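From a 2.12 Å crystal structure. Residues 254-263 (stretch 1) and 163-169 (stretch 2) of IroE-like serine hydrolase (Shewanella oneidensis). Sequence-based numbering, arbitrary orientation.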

ATOM      1  N   GLY A 254       5.881  -4.187   3.611  1.00 21.78           N
ATOM      2  CA  GLY A 254       6.879  -4.166   4.694  1.00 21.62           C
ATOM      3  C   GLY A 254       6.837  -2.842   5.451  1.00 21.78           C
ATOM      4  O   GLY A 254       6.875  -2.824   6.679  1.00 21.42           O
ATOM      5  N   LEU A 255       6.759  -1.731   4.717  1.00 20.92           N
ATOM      6  CA  LEU A 255       6.591  -0.405   5.323  1.00 20.97           C
ATOM      7  C   LEU A 255       5.173  -0.319   5.923  1.00 20.43           C
ATOM      8  O   LEU A 255       4.974   0.152   7.026  1.00 19.25           O
ATOM      9  CB  LEU A 255       6.774   0.699   4.271  1.00 20.50           C
ATOM     10  CG  LEU A 255       6.554   2.176   4.702  1.00 20.85           C
ATOM     11  CD1 LEU A 255       7.638   2.695   5.685  1.00 18.22           C
ATOM     12  CD2 LEU A 255       6.473   3.122   3.447  1.00 20.62           C
ATOM     13  N   TYR A 256       4.176  -0.795   5.189  1.00 22.01           N
ATOM     14  CA  TYR A 256       2.826  -0.777   5.697  1.00 21.67           C
ATOM     15  C   TYR A 256       2.775  -1.359   7.119  1.00 22.11           C
ATOM     16  O   TYR A 256       2.328  -0.707   8.069  1.00 23.05           O
ATOM     17  CB  TYR A 256       1.901  -1.526   4.761  1.00 21.28           C
ATOM     18  CG  TYR A 256       0.437  -1.405   5.129  1.00 21.79           C
ATOM     19  CD1 TYR A 256      -0.151  -2.257   6.070  1.00 22.54           C
ATOM     20  CD2 TYR A 256      -0.372  -0.440   4.531  1.00 21.36           C
ATOM     21  CE1 TYR A 256      -1.520  -2.136   6.409  1.00 22.15           C
ATOM     22  CE2 TYR A 256      -1.697  -0.298   4.873  1.00 21.86           C
ATOM     23  CZ  TYR A 256      -2.281  -1.139   5.816  1.00 21.87           C
ATOM     24  OH  TYR A 256      -3.636  -0.993   6.114  1.00 21.71           O
ATOM     25  N   ASP A 257       3.300  -2.563   7.291  1.00 22.26           N
ATOM     26  CA  ASP A 257       3.195  -3.226   8.579  1.00 20.94           C
ATOM     27  C   ASP A 257       4.199  -2.714   9.565  1.00 22.33           C
ATOM     28  O   ASP A 257       3.932  -2.720  10.796  1.00 22.18           O
ATOM     29  CB  ASP A 257       3.393  -4.708   8.423  1.00 20.77           C
ATOM     30  CG  ASP A 257       2.272  -5.366   7.724  1.00 21.24           C
ATOM     31  OD1 ASP A 257       1.091  -4.907   7.862  1.00 19.66           O
ATOM     32  OD2 ASP A 257       2.589  -6.406   7.086  1.00 21.18           O
ATOM     33  N   GLY A 258       5.358  -2.307   9.047  1.00 22.10           N
ATOM     34  CA  GLY A 258       6.430  -1.803   9.889  1.00 20.69           C
ATOM     35  C   GLY A 258       6.076  -0.500  10.566  1.00 20.14           C
ATOM     36  O   GLY A 258       6.264  -0.362  11.755  1.00 22.07           O
ATOM     37  N   ILE A 259       5.535   0.438   9.800  1.00 19.84           N
ATOM     38  CA  ILE A 259       5.213   1.789  10.291  1.00 20.16           C
ATOM     39  C   ILE A 259       3.982   1.786  11.175  1.00 20.14           C
ATOM     40  O   ILE A 259       3.888   2.618  12.076  1.00 20.37           O
ATOM     41  CB  ILE A 259       5.046   2.820   9.108  1.00 19.82           C
ATOM     42  CG1 ILE A 259       5.445   4.228   9.569  1.00 20.61           C
ATOM     43  CG2 ILE A 259       3.665   2.743   8.489  1.00 18.50           C
ATOM     44  CD1 ILE A 259       6.964   4.316   9.987  1.00 20.35           C
ATOM     45  N   ARG A 260       3.050   0.870  10.890  1.00 19.43           N
ATOM     46  CA  ARG A 260       1.875   0.666  11.682  1.00 21.46           C
ATOM     47  C   ARG A 260       2.227   0.054  13.046  1.00 21.14           C
ATOM     48  O   ARG A 260       1.641   0.409  14.065  1.00 21.07           O
ATOM     49  CB  ARG A 260       0.808  -0.170  10.940  1.00 21.73           C
ATOM     50  CG  ARG A 260      -0.035   0.635   9.947  1.00 22.84           C
ATOM     51  CD  ARG A 260      -0.939  -0.212   9.069  1.00 24.52           C
ATOM     52  NE  ARG A 260      -1.835  -1.076   9.857  1.00 25.86           N
ATOM     53  CZ  ARG A 260      -3.019  -0.721  10.356  1.00 26.49           C
ATOM     54  NH1 ARG A 260      -3.529   0.493  10.153  1.00 27.58           N
ATOM     55  NH2 ARG A 260      -3.715  -1.598  11.078  1.00 26.45           N
ATOM     56  N   HIS A 261       3.138  -0.891  13.052  1.00 20.96           N
ATOM     57  CA  HIS A 261       3.624  -1.470  14.283  1.00 21.41           C
ATOM     58  C   HIS A 261       4.393  -0.430  15.123  1.00 22.56           C
ATOM     59  O   HIS A 261       4.203  -0.327  16.334  1.00 22.44           O
ATOM     60  CB  HIS A 261       4.539  -2.642  13.965  1.00 22.38           C
ATOM     61  CG  HIS A 261       5.247  -3.176  15.161  1.00 20.83           C
ATOM     62  ND1 HIS A 261       4.601  -3.925  16.116  1.00 19.99           N
ATOM     63  CD2 HIS A 261       6.530  -3.048  15.576  1.00 21.07           C
ATOM     64  CE1 HIS A 261       5.458  -4.257  17.065  1.00 19.96           C
ATOM     65  NE2 HIS A 261       6.632  -3.738  16.768  1.00 20.85           N
ATOM     66  N   LEU A 262       5.240   0.366  14.471  1.00 22.35           N
ATOM     67  CA  LEU A 262       5.979   1.410  15.177  1.00 22.70           C
ATOM     68  C   LEU A 262       5.073   2.403  15.892  1.00 22.63           C
ATOM     69  O   LEU A 262       5.355   2.800  17.015  1.00 23.15           O
ATOM     70  CB  LEU A 262       6.888   2.195  14.211  1.00 22.60           C
ATOM     71  CG  LEU A 262       7.771   3.248  14.888  1.00 22.77           C
ATOM     72  CD1 LEU A 262       8.869   2.569  15.779  1.00 21.63           C
ATOM     73  CD2 LEU A 262       8.416   4.171  13.812  1.00 22.29           C
ATOM     74  N   PHE A 263       3.986   2.803  15.239  1.00 22.65           N
ATOM     75  CA  PHE A 263       3.064   3.807  15.790  1.00 22.81           C
ATOM     76  C   PHE A 263       1.766   3.303  16.408  1.00 23.50           C
ATOM     77  O   PHE A 263       0.880   4.097  16.769  1.00 21.14           O
ATOM     78  CB  PHE A 263       2.737   4.826  14.703  1.00 23.51           C
ATOM     79  CG  PHE A 263       3.910   5.659  14.317  1.00 23.55           C
ATOM     80  CD1 PHE A 263       4.521   6.483  15.249  1.00 24.66           C
ATOM     81  CD2 PHE A 263       4.398   5.646  13.026  1.00 23.55           C
ATOM     82  CE1 PHE A 263       5.600   7.265  14.889  1.00 23.63           C
ATOM     83  CE2 PHE A 263       5.453   6.418  12.674  1.00 22.91           C
ATOM     84  CZ  PHE A 263       6.062   7.219  13.595  1.00 23.55           C
TER
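Stretch 2, residues 163-169: SAYLALD

How does stretch 2 run over the helix? Residues 164-168 form an extended strand that lies nearly antiparallel to helix 254-263, at 158° between their N-to-C directions, with the axes approaching to 9.2 Å. Leu168 therefore lies by Gly254, Leu166 by Gly258 and Ala164 by Leu262. The CA atoms of Gly254 and Leu168 are 6.1 Å apart, while those of Leu262 and Ala164 are 8.2 Å apart, so the backbones are closer at the glycine end.

Which strand residues face the helix? The alternation of an extended chain points the CB atoms of Ala164, Leu166 and Leu168 toward it, whereas Tyr165 points away.

What do the glycines contribute? They leave helix backbone open to leucine methyls. Leu166 CD2 sits 3.8 Å from Gly258 CA, where a CB would clash with that methyl, and Leu168 CD2 lies 3.8 Å from Gly254 C.

Where do side chains meet? Leu255 CD1 packs 3.7 Å from Leu166 CD2, and Leu255 CB is 4.3 Å from Leu168 CD1. At the other end, Leu262 CD1 reaches Ala164 CB at 3.8 Å, spanning the wider gap between backbones. No hydrogen bond crosses the contact; apolar packing holds these surfaces together, with Leu166 the most extensively covered residue.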

ATOM      1  N   SER A 163      16.163   6.655  16.100  1.00 24.63           N
ATOM      2  CA  SER A 163      15.658   5.799  17.205  1.00 24.53           C
ATOM      3  C   SER A 163      15.001   4.517  16.692  1.00 22.95           C
ATOM      4  O   SER A 163      14.842   3.545  17.445  1.00 23.79           O
ATOM      5  CB  SER A 163      14.662   6.551  18.091  1.00 24.64           C
ATOM      6  OG  SER A 163      13.650   7.163  17.307  1.00 26.13           O
ATOM      7  N   ALA A 164      14.633   4.517  15.425  1.00 22.92           N
ATOM      8  CA  ALA A 164      13.882   3.396  14.832  1.00 23.60           C
ATOM      9  C   ALA A 164      14.349   3.120  13.443  1.00 24.72           C
ATOM     10  O   ALA A 164      14.603   4.054  12.648  1.00 27.46           O
ATOM     11  CB  ALA A 164      12.333   3.709  14.787  1.00 21.34           C
ATOM     12  N   TYR A 165      14.368   1.838  13.116  1.00 25.53           N
ATOM     13  CA  TYR A 165      14.782   1.373  11.805  1.00 24.61           C
ATOM     14  C   TYR A 165      13.804   0.346  11.237  1.00 23.49           C
ATOM     15  O   TYR A 165      13.300  -0.542  11.942  1.00 24.12           O
ATOM     16  CB  TYR A 165      16.161   0.706  11.899  1.00 24.44           C
ATOM     17  CG  TYR A 165      17.279   1.583  12.441  1.00 24.07           C
ATOM     18  CD1 TYR A 165      17.989   2.402  11.592  1.00 23.77           C
ATOM     19  CD2 TYR A 165      17.637   1.569  13.778  1.00 22.42           C
ATOM     20  CE1 TYR A 165      19.002   3.210  12.056  1.00 23.39           C
ATOM     21  CE2 TYR A 165      18.695   2.363  14.251  1.00 22.73           C
ATOM     22  CZ  TYR A 165      19.362   3.181  13.366  1.00 23.19           C
ATOM     23  OH  TYR A 165      20.398   4.008  13.721  1.00 23.76           O
ATOM     24  N   LEU A 166      13.583   0.480   9.941  1.00 23.02           N
ATOM     25  CA  LEU A 166      12.797  -0.426   9.155  1.00 22.90           C
ATOM     26  C   LEU A 166      13.762  -1.010   8.161  1.00 23.85           C
ATOM     27  O   LEU A 166      14.265  -0.277   7.296  1.00 26.44           O
ATOM     28  CB  LEU A 166      11.614   0.253   8.443  1.00 22.27           C
ATOM     29  CG  LEU A 166      10.308   0.207   9.248  1.00 22.84           C
ATOM     30  CD1 LEU A 166      10.377   1.118  10.450  1.00 23.29           C
ATOM     31  CD2 LEU A 166       9.089   0.516   8.355  1.00 21.95           C
ATOM     32  N   ALA A 167      14.030  -2.315   8.299  1.00 22.52           N
ATOM     33  CA  ALA A 167      14.951  -3.048   7.399  1.00 22.29           C
ATOM     34  C   ALA A 167      14.105  -4.021   6.570  1.00 21.52           C
ATOM     35  O   ALA A 167      13.644  -5.019   7.070  1.00 21.36           O
ATOM     36  CB  ALA A 167      16.017  -3.770   8.199  1.00 18.83           C
ATOM     37  N   LEU A 168      13.868  -3.668   5.315  1.00 22.53           N
ATOM     38  CA  LEU A 168      12.957  -4.396   4.428  1.00 22.88           C
ATOM     39  C   LEU A 168      13.724  -5.298   3.437  1.00 23.37           C
ATOM     40  O   LEU A 168      14.284  -4.855   2.445  1.00 24.89           O
ATOM     41  CB  LEU A 168      12.042  -3.400   3.701  1.00 22.26           C
ATOM     42  CG  LEU A 168      11.367  -2.334   4.609  1.00 22.22           C
ATOM     43  CD1 LEU A 168      10.511  -1.300   3.807  1.00 20.82           C
ATOM     44  CD2 LEU A 168      10.576  -3.032   5.720  1.00 21.12           C
ATOM     45  N   ASP A 169      13.728  -6.569   3.768  1.00 24.57           N
ATOM     46  CA  ASP A 169      14.399  -7.637   3.028  1.00 24.64           C
ATOM     47  C   ASP A 169      15.850  -7.303   2.818  1.00 23.08           C
ATOM     48  O   ASP A 169      16.353  -7.298   1.716  1.00 24.54           O
ATOM     49  CB  ASP A 169      13.697  -7.938   1.726  1.00 24.23           C
ATOM     50  CG  ASP A 169      13.715  -9.411   1.405  1.00 25.04           C
ATOM     51  OD1 ASP A 169      13.604 -10.208   2.361  1.00 25.03           O
ATOM     52  OD2 ASP A 169      13.814  -9.762   0.219  1.00 23.97           O
TER